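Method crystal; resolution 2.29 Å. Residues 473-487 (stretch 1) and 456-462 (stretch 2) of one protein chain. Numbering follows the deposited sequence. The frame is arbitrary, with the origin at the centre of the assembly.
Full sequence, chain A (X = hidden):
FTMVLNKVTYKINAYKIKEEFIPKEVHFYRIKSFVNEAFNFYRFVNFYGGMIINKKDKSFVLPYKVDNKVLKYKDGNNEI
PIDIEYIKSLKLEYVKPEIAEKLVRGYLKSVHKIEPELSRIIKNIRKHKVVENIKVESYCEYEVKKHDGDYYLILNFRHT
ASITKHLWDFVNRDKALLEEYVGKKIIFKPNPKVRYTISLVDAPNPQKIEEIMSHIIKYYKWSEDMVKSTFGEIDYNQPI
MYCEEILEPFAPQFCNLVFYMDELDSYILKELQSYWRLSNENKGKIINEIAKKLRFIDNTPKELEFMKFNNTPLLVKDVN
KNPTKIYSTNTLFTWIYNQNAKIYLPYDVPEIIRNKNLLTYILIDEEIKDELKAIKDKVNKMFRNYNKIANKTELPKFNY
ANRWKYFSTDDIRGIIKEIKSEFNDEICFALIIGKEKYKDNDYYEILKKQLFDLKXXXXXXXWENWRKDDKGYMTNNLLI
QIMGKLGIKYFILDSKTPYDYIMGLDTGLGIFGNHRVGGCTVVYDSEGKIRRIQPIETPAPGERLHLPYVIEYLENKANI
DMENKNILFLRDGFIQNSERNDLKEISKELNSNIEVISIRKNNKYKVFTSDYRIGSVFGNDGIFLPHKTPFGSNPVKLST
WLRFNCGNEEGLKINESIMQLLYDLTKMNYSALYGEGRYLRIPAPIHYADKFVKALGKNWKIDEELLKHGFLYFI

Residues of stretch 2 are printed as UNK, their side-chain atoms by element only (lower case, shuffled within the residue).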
# COMPACT_ATOMS: atom_id res chain seq x y z
N TYR A 473 21.49 14.71 9.55
CA TYR A 473 20.09 14.34 9.27
C TYR A 473 19.97 12.99 8.55
O TYR A 473 19.24 12.12 9.03
CB TYR A 473 19.41 15.47 8.46
CG TYR A 473 17.94 15.26 8.17
CD1 TYR A 473 16.96 15.72 9.05
CD2 TYR A 473 17.52 14.64 6.99
CE1 TYR A 473 15.60 15.54 8.78
CE2 TYR A 473 16.17 14.46 6.71
CZ TYR A 473 15.21 14.90 7.61
OH TYR A 473 13.88 14.70 7.35
N MET A 474 20.68 12.81 7.42
CA MET A 474 20.69 11.58 6.64
C MET A 474 21.36 10.44 7.38
O MET A 474 20.94 9.29 7.23
CB MET A 474 21.36 11.80 5.29
CG MET A 474 21.00 10.76 4.27
SD MET A 474 21.28 11.37 2.59
CE MET A 474 20.12 12.80 2.57
N THR A 475 22.42 10.74 8.17
CA THR A 475 23.14 9.75 8.96
C THR A 475 22.19 9.14 9.99
O THR A 475 22.14 7.91 10.12
CB THR A 475 24.41 10.35 9.57
OG1 THR A 475 25.24 10.83 8.52
CG2 THR A 475 25.18 9.35 10.41
N ASN A 476 21.42 10.00 10.68
CA ASN A 476 20.40 9.64 11.66
C ASN A 476 19.33 8.74 10.99
O ASN A 476 19.04 7.66 11.52
CB ASN A 476 19.77 10.91 12.25
CG ASN A 476 18.65 10.67 13.24
OD1 ASN A 476 18.88 10.32 14.40
ND2 ASN A 476 17.42 10.88 12.81
N ASN A 477 18.84 9.13 9.79
CA ASN A 477 17.85 8.35 9.04
C ASN A 477 18.38 7.03 8.52
O ASN A 477 17.63 6.06 8.45
CB ASN A 477 17.25 9.17 7.90
CG ASN A 477 16.33 10.27 8.35
OD1 ASN A 477 15.83 10.29 9.47
ND2 ASN A 477 16.08 11.22 7.46
N LEU A 478 19.66 6.99 8.17
CA LEU A 478 20.32 5.78 7.69
C LEU A 478 20.43 4.78 8.83
O LEU A 478 20.13 3.61 8.63
CB LEU A 478 21.72 6.10 7.10
CG LEU A 478 22.59 4.90 6.70
CD1 LEU A 478 21.96 4.10 5.56
CD2 LEU A 478 24.01 5.35 6.35
N LEU A 479 20.84 5.25 10.02
CA LEU A 479 20.95 4.41 11.21
C LEU A 479 19.60 3.88 11.68
O LEU A 479 19.53 2.71 12.04
CB LEU A 479 21.76 5.08 12.34
CG LEU A 479 23.27 5.22 12.06
CD1 LEU A 479 23.94 6.10 13.10
CD2 LEU A 479 23.96 3.85 11.97
N ILE A 480 18.52 4.71 11.59
CA ILE A 480 17.15 4.31 11.93
C ILE A 480 16.74 3.11 11.07
O ILE A 480 16.24 2.11 11.59
CB ILE A 480 16.13 5.49 11.78
CG1 ILE A 480 16.32 6.53 12.92
CG2 ILE A 480 14.68 4.96 11.76
CD1 ILE A 480 15.76 7.89 12.63
N GLN A 481 16.99 3.22 9.75
CA GLN A 481 16.66 2.18 8.79
C GLN A 481 17.48 0.91 8.97
O GLN A 481 16.91 -0.18 8.86
CB GLN A 481 16.68 2.71 7.35
CG GLN A 481 15.92 1.78 6.40
CD GLN A 481 15.28 2.47 5.24
OE1 GLN A 481 14.77 3.59 5.34
NE2 GLN A 481 15.24 1.77 4.12
N ILE A 482 18.78 1.04 9.31
CA ILE A 482 19.69 -0.09 9.58
C ILE A 482 19.18 -0.89 10.80
O ILE A 482 19.11 -2.12 10.73
CB ILE A 482 21.16 0.38 9.73
CG1 ILE A 482 21.75 0.77 8.35
CG2 ILE A 482 22.04 -0.66 10.44
CD1 ILE A 482 23.22 1.41 8.35
N MET A 483 18.78 -0.18 11.88
CA MET A 483 18.21 -0.77 13.11
C MET A 483 16.96 -1.60 12.79
O MET A 483 16.84 -2.72 13.29
CB MET A 483 17.86 0.31 14.16
CG MET A 483 19.06 1.10 14.69
SD MET A 483 20.34 0.13 15.53
CE MET A 483 21.56 0.02 14.25
N GLY A 484 16.08 -1.04 11.96
CA GLY A 484 14.84 -1.69 11.52
C GLY A 484 15.11 -2.96 10.73
O GLY A 484 14.49 -3.98 10.97
N LYS A 485 16.08 -2.90 9.81
CA LYS A 485 16.51 -4.02 8.98
C LYS A 485 17.18 -5.09 9.81
O LYS A 485 17.19 -6.24 9.42
CB LYS A 485 17.40 -3.54 7.82
CG LYS A 485 16.62 -2.67 6.82
CD LYS A 485 17.26 -2.60 5.45
CE LYS A 485 16.78 -3.68 4.52
NZ LYS A 485 17.07 -3.35 3.11
N LEU A 486 17.70 -4.72 11.00
CA LEU A 486 18.31 -5.69 11.91
C LEU A 486 17.36 -6.13 13.04
O LEU A 486 17.80 -6.78 13.99
CB LEU A 486 19.67 -5.20 12.45
CG LEU A 486 20.81 -5.09 11.42
CD1 LEU A 486 21.89 -4.18 11.92
CD2 LEU A 486 21.38 -6.47 11.06
N GLY A 487 16.07 -5.81 12.88
CA GLY A 487 14.99 -6.14 13.82
C GLY A 487 15.18 -5.58 15.21
O GLY A 487 14.64 -6.12 16.17
N UNK A 456 23.25 -11.66 3.67
CA UNK A 456 23.80 -10.31 3.87
C UNK A 456 22.66 -9.29 3.87
O UNK A 456 22.06 -9.04 2.82
c UNK A 456 25.81 -11.09 2.34
c UNK A 456 24.91 -9.91 2.84
c UNK A 456 26.75 -11.78 3.34
c UNK A 456 25.71 -8.68 3.28
N UNK A 457 22.35 -8.71 5.04
CA UNK A 457 21.33 -7.65 5.17
C UNK A 457 22.03 -6.38 4.65
O UNK A 457 23.22 -6.20 4.89
c UNK A 457 20.81 -7.51 6.63
c UNK A 457 20.08 -8.80 7.06
c UNK A 457 19.89 -6.27 6.79
c UNK A 457 19.99 -9.02 8.55
N UNK A 458 21.33 -5.55 3.87
CA UNK A 458 21.96 -4.38 3.28
C UNK A 458 21.09 -3.15 3.19
O UNK A 458 19.86 -3.25 3.17
o UNK A 458 21.49 -5.36 1.10
c UNK A 458 22.48 -4.72 1.88
N UNK A 459 21.74 -1.98 3.09
CA UNK A 459 21.07 -0.71 2.91
C UNK A 459 21.85 0.16 1.93
O UNK A 459 23.07 0.28 2.04
c UNK A 459 20.82 0.02 4.25
o UNK A 459 18.29 1.71 2.44
c UNK A 459 18.60 1.08 3.45
c UNK A 459 19.93 1.29 4.14
n UNK A 459 17.78 0.20 3.99
N UNK A 460 21.12 0.73 0.95
CA UNK A 460 21.68 1.61 -0.06
C UNK A 460 21.38 3.06 0.28
O UNK A 460 20.36 3.35 0.90
c UNK A 460 19.70 1.19 -1.68
c UNK A 460 21.21 1.24 -1.47
o UNK A 460 18.92 0.82 -0.80
n UNK A 460 19.28 1.49 -2.89
N UNK A 461 22.31 3.95 -0.10
CA UNK A 461 22.24 5.39 0.15
C UNK A 461 22.85 6.14 -1.05
O UNK A 461 23.82 5.64 -1.63
c UNK A 461 22.32 6.90 2.30
c UNK A 461 22.95 5.71 1.51
c UNK A 461 24.49 5.68 1.49
c UNK A 461 22.61 8.28 1.81
N UNK A 462 22.26 7.29 -1.46
CA UNK A 462 22.80 8.06 -2.59
C UNK A 462 23.88 8.99 -2.07
O UNK A 462 23.62 9.80 -1.17
c UNK A 462 20.61 8.05 -4.07
c UNK A 462 21.72 8.85 -3.37
c UNK A 462 21.15 7.14 -5.17
c UNK A 462 19.57 8.99 -4.65

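Position 456 opens the strand with four side-chain carbons, forked at the first, one arm two carbons long, and they touch nothing on the helix. That beta-branched outline is Ile-456. Its side chain is out of reach of the helix, and its apolar bulk is buried against other parts of the protein.

Position 457 repeats the pattern: four carbons, a fork at the first, one longer arm, and a CA-to-CB bond directed toward the helix. The carbons touch Lys-485 and Leu-486. This is Ile-457. A branched aliphatic side chain suits the place, since the short arm packs on the start of the lysine chain, Ile-457 CG2 to Lys-485 CB 3.8 Å, while the long arm meets the leucine, Ile-457 CD1 to Leu-486 CD2 3.8 Å.

Position 458 carries one carbon and then one oxygen; its CA-to-CB bond points away from the helix, and the residue is Ser-458. So small a side chain needs little room in a buried place. Its backbone makes the contact: Lys-485 NZ donates a hydrogen bond to Ser-458 O at 2.8 Å. Any residue offers that carbonyl, so the bond says little about the side chain.

At position 459 three carbons run in a chain, the third bearing an oxygen and a nitrogen. The CA-to-CB bond points toward the helix; the carbons lie against Leu-478 and Ile-482, and the polar end lies near Gln-481. This is Gln-459, with 107 Å² covered by the helix stretch, the largest share in the strand. Gln-459 CG is 3.7 Å from Leu-478 CD1, and Gln-459 CB is 4.3 Å from Ile-482 CG1. The long chain thus combines aliphatic packing with polar company for a buried amide.

Position 460 has two carbons, the second with an oxygen and a nitrogen, and no contact with the helix: Asn-460. Its CA-to-CB bond points away from the helix, and on this partly exposed side the amide oxygen is hydrogen-bonded elsewhere in the structure.

Position 461 again shows four carbons forked at the first, with one two-carbon arm whose end reaches Met-474. The residue is Ile-461. Ile-461 CD1 is 3.5 Å from Met-474 SD, and Ile-461 CG1 is 4.3 Å from Leu-478 CD1, so its apolar surface bridges methionine and leucine.

Position 462 has four carbons forked at the second and makes no contact with the helix, hence Leu-462. This partly exposed aliphatic residue, its CA-to-CB bond sideways, occupies the N-cap position, right before a helix.

The contact works by alternation. Ile-457, Gln-459 and Ile-461 direct their CA-to-CB bonds toward a nearly antiparallel helix, whose axis crosses at 158° and approaches within 9.0 Å. Apolar packing lies at both ends, a glutamine sits between them, and the lysine-to-backbone hydrogen bond adds a directional tie. Together the two stretches bury 499 Å².

Stretch 2 456-462: IISQNIL
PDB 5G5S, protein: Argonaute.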